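Side-chain contact in bromodomain adjacent to zinc finger domain protein 2B (Homo sapiens, PDB 4QF3), which probably reads the histone H3 tail through its PHD zinc finger and is thought to work with ISWI-type chromatin remodellers: residues 18-23 with 32-37. Residues are numbered along the deposited sequence; the frame is centred on the assembly and turned at random.
With ZN (zinc ion), chain C.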
# COMPACT_ATOMS: atom_id res chain seq x y z
N GLU A 18 -1.86 0.51 -10.62
CA GLU A 18 -2.59 1.18 -9.57
C GLU A 18 -3.61 0.31 -8.85
O GLU A 18 -3.76 0.45 -7.64
CB GLU A 18 -3.21 2.47 -10.12
CG GLU A 18 -2.16 3.57 -10.27
CD GLU A 18 -2.29 4.37 -11.55
OE1 GLU A 18 -3.38 4.91 -11.82
OE2 GLU A 18 -1.27 4.46 -12.29
N GLU A 19 -4.26 -0.63 -9.54
CA GLU A 19 -5.25 -1.51 -8.91
C GLU A 19 -4.59 -2.39 -7.83
O GLU A 19 -5.23 -2.79 -6.85
CB GLU A 19 -5.92 -2.41 -9.96
CG GLU A 19 -6.83 -3.49 -9.39
CD GLU A 19 -7.85 -3.98 -10.42
OE1 GLU A 19 -8.73 -3.17 -10.75
OE2 GLU A 19 -7.74 -5.13 -10.87
N LEU A 20 -3.30 -2.65 -8.02
CA LEU A 20 -2.53 -3.52 -7.13
C LEU A 20 -1.66 -2.72 -6.14
O LEU A 20 -1.01 -3.31 -5.26
CB LEU A 20 -1.65 -4.47 -7.93
CG LEU A 20 -2.43 -5.41 -8.89
CD1 LEU A 20 -1.43 -6.22 -9.71
CD2 LEU A 20 -3.41 -6.32 -8.16
N LEU A 21 -1.64 -1.40 -6.31
CA LEU A 21 -0.87 -0.55 -5.43
C LEU A 21 -1.77 -0.16 -4.26
O LEU A 21 -2.61 0.77 -4.32
CB LEU A 21 -0.32 0.64 -6.23
CG LEU A 21 0.44 1.69 -5.46
CD1 LEU A 21 1.65 1.07 -4.82
CD2 LEU A 21 0.88 2.80 -6.42
N LEU A 22 -1.61 -0.91 -3.19
CA LEU A 22 -2.42 -0.74 -1.96
C LEU A 22 -2.08 0.50 -1.15
O LEU A 22 -0.90 0.66 -0.77
CB LEU A 22 -2.32 -2.00 -1.09
CG LEU A 22 -2.58 -3.33 -1.78
CD1 LEU A 22 -2.54 -4.37 -0.70
CD2 LEU A 22 -3.87 -3.38 -2.60
N LEU A 23 -3.07 1.35 -0.92
CA LEU A 23 -2.85 2.63 -0.26
C LEU A 23 -3.43 2.51 1.11
O LEU A 23 -4.64 2.18 1.28
CB LEU A 23 -3.53 3.77 -1.03
CG LEU A 23 -3.35 3.74 -2.55
CD1 LEU A 23 -4.20 4.81 -3.25
CD2 LEU A 23 -1.88 3.88 -2.89
N HIS A 32 2.70 -2.35 -3.48
CA HIS A 32 2.03 -3.33 -4.36
C HIS A 32 1.81 -4.68 -3.68
O HIS A 32 2.64 -5.12 -2.90
CB HIS A 32 2.90 -3.64 -5.57
CG HIS A 32 3.03 -2.48 -6.53
ND1 HIS A 32 4.22 -1.81 -6.75
CD2 HIS A 32 2.10 -1.88 -7.32
CE1 HIS A 32 4.02 -0.88 -7.67
NE2 HIS A 32 2.75 -0.90 -8.03
N THR A 33 0.70 -5.32 -4.03
CA THR A 33 0.44 -6.65 -3.54
C THR A 33 1.67 -7.55 -3.71
O THR A 33 2.08 -8.30 -2.79
CB THR A 33 -0.75 -7.21 -4.34
OG1 THR A 33 -0.49 -7.05 -5.74
CG2 THR A 33 -2.08 -6.61 -3.96
N TYR A 34 2.32 -7.49 -4.89
CA TYR A 34 3.39 -8.40 -5.26
C TYR A 34 4.76 -7.97 -4.77
O TYR A 34 5.74 -8.68 -4.96
CB TYR A 34 3.40 -8.57 -6.80
CG TYR A 34 3.45 -7.25 -7.57
CD1 TYR A 34 4.62 -6.50 -7.67
CD2 TYR A 34 2.32 -6.74 -8.16
CE1 TYR A 34 4.66 -5.32 -8.37
CE2 TYR A 34 2.35 -5.57 -8.89
CZ TYR A 34 3.53 -4.85 -8.97
OH TYR A 34 3.52 -3.64 -9.68
N CYS A 35 4.81 -6.79 -4.15
CA CYS A 35 6.02 -6.26 -3.52
C CYS A 35 6.06 -6.54 -2.02
O CYS A 35 7.14 -6.56 -1.44
CB CYS A 35 6.20 -4.74 -3.74
SG CYS A 35 6.60 -4.36 -5.46
N HIS A 36 4.90 -6.83 -1.39
CA HIS A 36 4.91 -7.37 -0.05
C HIS A 36 5.55 -8.73 0.00
O HIS A 36 5.52 -9.50 -0.97
CB HIS A 36 3.49 -7.59 0.46
CG HIS A 36 2.80 -6.35 0.88
ND1 HIS A 36 2.90 -5.85 2.16
CD2 HIS A 36 1.99 -5.51 0.21
CE1 HIS A 36 2.16 -4.76 2.26
NE2 HIS A 36 1.59 -4.54 1.10
N ARG A 37 6.14 -9.06 1.16
CA ARG A 37 6.54 -10.42 1.50
C ARG A 37 5.97 -10.74 2.88
O ARG A 37 6.19 -9.96 3.80
CB ARG A 37 8.06 -10.57 1.55
CG ARG A 37 8.73 -10.29 0.26
CD ARG A 37 8.47 -11.42 -0.74
NE ARG A 37 9.14 -11.13 -2.01
CZ ARG A 37 8.63 -10.39 -2.99
NH1 ARG A 37 7.40 -9.86 -2.91
NH2 ARG A 37 9.35 -10.19 -4.09
ZN ZN C . 6.09 -2.16 -5.77
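In the first zinc site of this PHD finger, built from three cysteines and one histidine, the ligand H32 lies with its imidazole against L21, its partner in the short antiparallel sheet of strands 21-23 and 30-32. The two form a non-hydrogen-bonded pair with both side chains on the same face, which brings CD1 of L21 over the H32 imidazole at 3.9 Å from the ring centroid, a CH-pi contact 12° off the normal. With CG anti to the backbone N (chi1 177°) and chi2 at 61°, L21 turns this methyl onto the ring, and its CB meets H32 CD2 at 3.7 Å; a branched apolar end suits a ring face. Over the opposite face of the H32 ring sits Y34 OH, 3.2 Å above its plane. With both faces covered, H32 ND1 bound to zinc at 2.1 Å and NE2 hydrogen-bonded to the carbonyl of D16, the rotation of the ring is fixed; histidine suits the position because its two nitrogens serve metal and backbone at once. C35 SG joins the same ion at 2.3 Å, and C9 and C12 complete the tetrahedral set, one half of the cross-brace by which PHD fingers interleave two zinc sites. Just past the strand, T33 N ties the chain back by a hydrogen bond to L20 O (2.9 Å), in the carbonyl plane; H32 CA adds a C-H...O contact to the same oxygen. Threonine offers a methyl here: T33 CG2 lies across the apolar end of L22, 3.9 Å from L22 CD2, while T33 OG1 lies beside L20 CB. L20 sends CD1 to the edge of the Y34 ring, in its plane, and amphipathic Y34 lays a face over H32 CB, covering the ligand from CB to imidazole.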